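PDB 3VXJ: DyP from Bjerkandera adusta, which binds heme b and probably uses peroxide to oxidise dyes and phenolic compounds. Local coordinates for residues A[85-90]-A[361-366]; A[24-29]-A[120-125]. One frame throughout, in Å; residues are numbered along the deposited sequence.

In the fold
Both interactions belong to the paired ferredoxin-like halves of the DyP fold. Interaction 2 is local to the N-terminal half. It joins the two central strands of that four-stranded sheet, 23-31 and 119-125, and is a buried contact. Interaction 1 links the halves: a loop of the N-terminal one meets the turn between strand 353-360 and helix 367-375 of the C-terminal one. It is only partly buried. The chemistry follows the place. The strands use backbone bonds, phenylalanines and aliphatic groups, whereas the loops rely on one carboxylate and two waters. The contacts hold different elements and do not touch; their nearest atoms are about 10 Å apart.

Interaction 1 (A[85-90]-A[361-366]); sequences LGDAQF and SIIGNG
Asp-87 carries this loop-to-loop contact through its carboxylate, which meets Ile-363 twice. The backbone N of Ile-363 donates to OD1 of Asp-87 at 3.1 Å, approaching on the syn side and 21° out of the carboxylate plane. The two side chains cross at about a right angle, and CD1 of Ile-363 lies 3.5 Å from OD2 of Asp-87. This is the closely packed part. The carboxylate is also tied back to its own loop. OD2 accepts from Phe-90 N at 2.8 Å through its anti lone pair and from Gln-89 N at 2.9 Å from above the plane, forming an Asx turn and motif. Two backbone N-H groups thus fix the rotation of the carboxylate and present OD1 to the 361-366 turn.

The looser side is bridged by water. One water donates to Asp-87 OD1 and to Gln-89 OE1, the latter at 2.6 Å, and accepts from Gly-364 N. The Gln-89 chain bends at chi2 (83°), which sets CD; OE1 of its amide then meets this water and makes no direct hydrogen bond to Gly-364. A second water donates to OD1 and, weakly, to Ser-361 O.

Ile-363 also touches Phe-217 of strand 216-225 and Tyr-427 of strand 420-430. Phe-90 packs on Phe-429 of strand 420-430 and on Leu-76 of helix 73-78.

Interaction 2 (A[24-29]-A[120-125]); sequences ERFVFF and VFLIGS
Strands 24-29 and 120-125 run antiparallel, their axes 4.5 Å apart at closest approach, with Arg-25 opposite Ile-123 and Val-27 opposite Phe-121 as hydrogen-bonded pairs. They are the central strands of the N-terminal ferredoxin-like sheet, strand order 2-3-1-4. Four N-H...O bonds join them, and Val-27 N to Phe-121 O, at 2.8 Å and 173°, is nearly straight.

One face carries Glu-24, Phe-26, Phe-28, Val-120 and Leu-122. Phe-28 and Val-120 lie side by side. CG2 of Val-120 is anti to its backbone N and sits over one face of the Phe-28 ring, a CH-pi contact 3.9 Å from the centroid. The same methyl meets the edge of the Phe-26 ring. Further along the same CD1-CE1 side of that ring, CE1 of Phe-26 lies 3.9 Å from Leu-122 CD2, which is oblique to the ring. Phe-220 meets both Phe-26 and Phe-28, and Leu-355 and Val-357 of strand 353-360 touch Phe-26.

The other face carries Arg-25, Val-27, Phe-121 and Ile-123; Arg-25, Phe-121 and Ile-123 touch helix 128-142. Arg-25 turns away from strand 120-125 to bond Ser-153 and form a salt bridge with Asp-132. The Phe-29 ring meets that of Phe-121 obliquely, planes at 42°, and also packs on Leu-69 and Phe-71 of strand 65-71. An alanine in place of Phe-29 would probably open a gap beside the Phe-121 ring and strand 65-71. The nearest ring atoms, Phe-29 CE2 and Phe-121 CE2, are 3.4 Å apart.

Interaction 1 (A[85-90]-A[361-366])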
# COMPACT_ATOMS: atom_id res chain seq x y z
N LEU A 85 -8.90 20.77 -4.61
CA LEU A 85 -7.66 20.09 -5.02
C LEU A 85 -7.76 19.31 -6.33
O LEU A 85 -6.74 18.85 -6.83
CB LEU A 85 -7.15 19.18 -3.90
CG LEU A 85 -6.41 19.86 -2.75
CD1 LEU A 85 -6.22 18.89 -1.60
CD2 LEU A 85 -5.05 20.37 -3.21
N GLY A 86 -8.97 19.16 -6.86
CA GLY A 86 -9.17 18.57 -8.19
C GLY A 86 -9.36 17.06 -8.23
O GLY A 86 -9.50 16.50 -9.32
N ASP A 87 -9.38 16.41 -7.07
CA ASP A 87 -9.60 14.96 -7.03
C ASP A 87 -11.07 14.63 -6.79
O ASP A 87 -11.71 15.25 -5.95
CB ASP A 87 -8.71 14.32 -5.96
CG ASP A 87 -8.80 12.81 -5.99
OD1 ASP A 87 -8.04 12.19 -6.77
OD2 ASP A 87 -9.63 12.26 -5.25
N ALA A 88 -11.59 13.64 -7.51
CA ALA A 88 -13.00 13.29 -7.43
C ALA A 88 -13.40 12.61 -6.12
O ALA A 88 -14.55 12.72 -5.69
CB ALA A 88 -13.40 12.42 -8.61
N GLN A 89 -12.47 11.89 -5.49
CA GLN A 89 -12.79 11.10 -4.29
C GLN A 89 -12.39 11.76 -2.98
O GLN A 89 -13.05 11.56 -1.95
CB GLN A 89 -12.16 9.71 -4.36
CG GLN A 89 -12.94 8.74 -5.21
CD GLN A 89 -12.63 8.88 -6.68
OE1 GLN A 89 -11.48 9.05 -7.05
NE2 GLN A 89 -13.65 8.78 -7.52
N PHE A 90 -11.31 12.53 -2.98
CA PHE A 90 -10.82 13.16 -1.76
C PHE A 90 -11.90 13.95 -0.99
O PHE A 90 -11.97 13.81 0.23
CB PHE A 90 -9.60 14.03 -2.10
CG PHE A 90 -9.03 14.78 -0.93
CD1 PHE A 90 -8.26 14.12 0.04
CD2 PHE A 90 -9.21 16.15 -0.83
CE1 PHE A 90 -7.70 14.84 1.11
CE2 PHE A 90 -8.67 16.87 0.23
CZ PHE A 90 -7.90 16.21 1.20
N SER A 361 -1.05 10.81 -7.64
CA SER A 361 -1.64 12.13 -7.87
C SER A 361 -3.16 12.07 -8.04
O SER A 361 -3.84 13.04 -7.70
CB SER A 361 -1.00 12.79 -9.08
OG SER A 361 -1.28 12.01 -10.23
N ILE A 362 -3.67 10.96 -8.57
CA ILE A 362 -5.10 10.83 -8.87
C ILE A 362 -5.55 9.55 -8.21
O ILE A 362 -5.18 8.46 -8.65
CB ILE A 362 -5.38 10.81 -10.40
CG1 ILE A 362 -4.94 12.13 -11.04
CG2 ILE A 362 -6.88 10.56 -10.68
CD1 ILE A 362 -4.78 12.06 -12.57
N ILE A 363 -6.31 9.69 -7.13
CA ILE A 363 -6.76 8.52 -6.36
C ILE A 363 -7.45 7.51 -7.28
O ILE A 363 -7.19 6.31 -7.21
CB ILE A 363 -7.67 8.94 -5.18
CG1 ILE A 363 -6.85 9.72 -4.15
CG2 ILE A 363 -8.32 7.70 -4.53
CD1 ILE A 363 -7.69 10.33 -3.02
N GLY A 364 -8.30 8.02 -8.17
CA GLY A 364 -9.07 7.19 -9.09
C GLY A 364 -8.25 6.39 -10.09
O GLY A 364 -8.75 5.44 -10.67
N ASN A 365 -6.99 6.79 -10.29
CA ASN A 365 -6.10 6.11 -11.22
C ASN A 365 -5.11 5.15 -10.56
O ASN A 365 -4.51 4.33 -11.24
CB ASN A 365 -5.31 7.14 -12.04
CG ASN A 365 -6.14 7.82 -13.08
OD1 ASN A 365 -7.30 7.44 -13.34
ND2 ASN A 365 -5.57 8.84 -13.70
N GLY A 366 -4.92 5.28 -9.25
CA GLY A 366 -3.94 4.47 -8.54
C GLY A 366 -4.65 3.41 -7.73
O GLY A 366 -5.25 2.50 -8.30
O HOH W 1 -9.61 10.50 -8.15
O HOH W 2 -7.00 13.84 -8.70

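Interaction 2 (A[24-29]-A[120-125])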
# COMPACT_ATOMS: atom_id res chain seq x y z
N GLU A 24 6.35 2.02 12.71
CA GLU A 24 5.67 3.22 12.23
C GLU A 24 4.39 3.42 13.00
O GLU A 24 3.72 2.44 13.36
CB GLU A 24 5.39 3.12 10.73
CG GLU A 24 4.93 4.41 10.07
CD GLU A 24 4.69 4.25 8.58
OE1 GLU A 24 4.80 3.12 8.05
OE2 GLU A 24 4.37 5.26 7.93
N ARG A 25 4.05 4.68 13.27
CA ARG A 25 2.80 5.03 13.94
C ARG A 25 2.04 6.07 13.14
O ARG A 25 2.62 7.04 12.63
CB ARG A 25 3.07 5.57 15.35
CG ARG A 25 1.80 5.88 16.14
CD ARG A 25 2.11 6.19 17.59
NE ARG A 25 2.62 5.01 18.28
CZ ARG A 25 3.22 5.03 19.46
NH1 ARG A 25 3.39 6.18 20.10
NH2 ARG A 25 3.65 3.89 20.00
N PHE A 26 0.74 5.85 13.01
CA PHE A 26 -0.14 6.77 12.33
C PHE A 26 -1.00 7.42 13.42
O PHE A 26 -1.79 6.73 14.08
CB PHE A 26 -1.01 6.03 11.32
CG PHE A 26 -0.23 5.35 10.22
CD1 PHE A 26 -0.07 5.98 9.00
CD2 PHE A 26 0.37 4.10 10.43
CE1 PHE A 26 0.66 5.37 7.97
CE2 PHE A 26 1.10 3.48 9.41
CZ PHE A 26 1.25 4.12 8.19
N VAL A 27 -0.79 8.71 13.64
CA VAL A 27 -1.51 9.45 14.68
C VAL A 27 -2.60 10.26 13.98
O VAL A 27 -2.31 11.27 13.32
CB VAL A 27 -0.59 10.38 15.50
CG1 VAL A 27 -1.38 11.09 16.58
CG2 VAL A 27 0.58 9.60 16.13
N PHE A 28 -3.83 9.79 14.11
CA PHE A 28 -4.98 10.44 13.49
C PHE A 28 -5.53 11.48 14.43
O PHE A 28 -5.67 11.23 15.62
CB PHE A 28 -6.05 9.40 13.11
CG PHE A 28 -5.56 8.35 12.15
CD1 PHE A 28 -5.56 8.59 10.78
CD2 PHE A 28 -5.03 7.15 12.62
CE1 PHE A 28 -5.08 7.63 9.89
CE2 PHE A 28 -4.54 6.20 11.74
CZ PHE A 28 -4.56 6.43 10.38
N PHE A 29 -5.84 12.66 13.91
CA PHE A 29 -6.24 13.77 14.76
C PHE A 29 -7.37 14.59 14.18
O PHE A 29 -7.67 14.54 12.98
CB PHE A 29 -5.02 14.66 15.09
CG PHE A 29 -4.47 15.40 13.90
CD1 PHE A 29 -4.93 16.68 13.58
CD2 PHE A 29 -3.50 14.82 13.08
CE1 PHE A 29 -4.45 17.36 12.48
CE2 PHE A 29 -3.00 15.50 11.98
CZ PHE A 29 -3.48 16.77 11.67
N VAL A 120 -3.35 13.06 9.58
CA VAL A 120 -2.52 12.00 10.13
C VAL A 120 -1.05 12.42 10.16
O VAL A 120 -0.52 12.92 9.16
CB VAL A 120 -2.73 10.66 9.35
CG1 VAL A 120 -2.37 10.78 7.86
CG2 VAL A 120 -1.99 9.52 10.03
N PHE A 121 -0.41 12.22 11.31
CA PHE A 121 1.04 12.28 11.41
C PHE A 121 1.55 10.85 11.22
O PHE A 121 1.08 9.94 11.90
CB PHE A 121 1.51 12.74 12.79
CG PHE A 121 1.20 14.18 13.11
CD1 PHE A 121 2.14 15.18 12.89
CD2 PHE A 121 -0.01 14.52 13.71
CE1 PHE A 121 1.86 16.51 13.21
CE2 PHE A 121 -0.30 15.85 14.05
CZ PHE A 121 0.64 16.84 13.80
N LEU A 122 2.48 10.66 10.29
CA LEU A 122 3.15 9.38 10.10
C LEU A 122 4.51 9.50 10.72
O LEU A 122 5.30 10.34 10.30
CB LEU A 122 3.34 9.05 8.62
CG LEU A 122 2.21 8.99 7.60
CD1 LEU A 122 1.74 10.38 7.19
CD2 LEU A 122 2.72 8.22 6.40
N ILE A 123 4.80 8.63 11.69
CA ILE A 123 6.07 8.67 12.40
C ILE A 123 6.78 7.35 12.15
O ILE A 123 6.25 6.29 12.51
CB ILE A 123 5.89 8.85 13.93
CG1 ILE A 123 5.03 10.07 14.25
CG2 ILE A 123 7.27 8.95 14.62
CD1 ILE A 123 4.48 10.08 15.67
N GLY A 124 7.95 7.39 11.51
CA GLY A 124 8.74 6.19 11.25
C GLY A 124 9.97 6.19 12.12
O GLY A 124 10.68 7.19 12.18
N SER A 125 10.21 5.10 12.84
CA SER A 125 11.38 5.04 13.72
C SER A 125 11.82 3.60 13.96
O SER A 125 11.24 2.67 13.42
CB SER A 125 11.11 5.77 15.04
OG SER A 125 12.32 6.02 15.73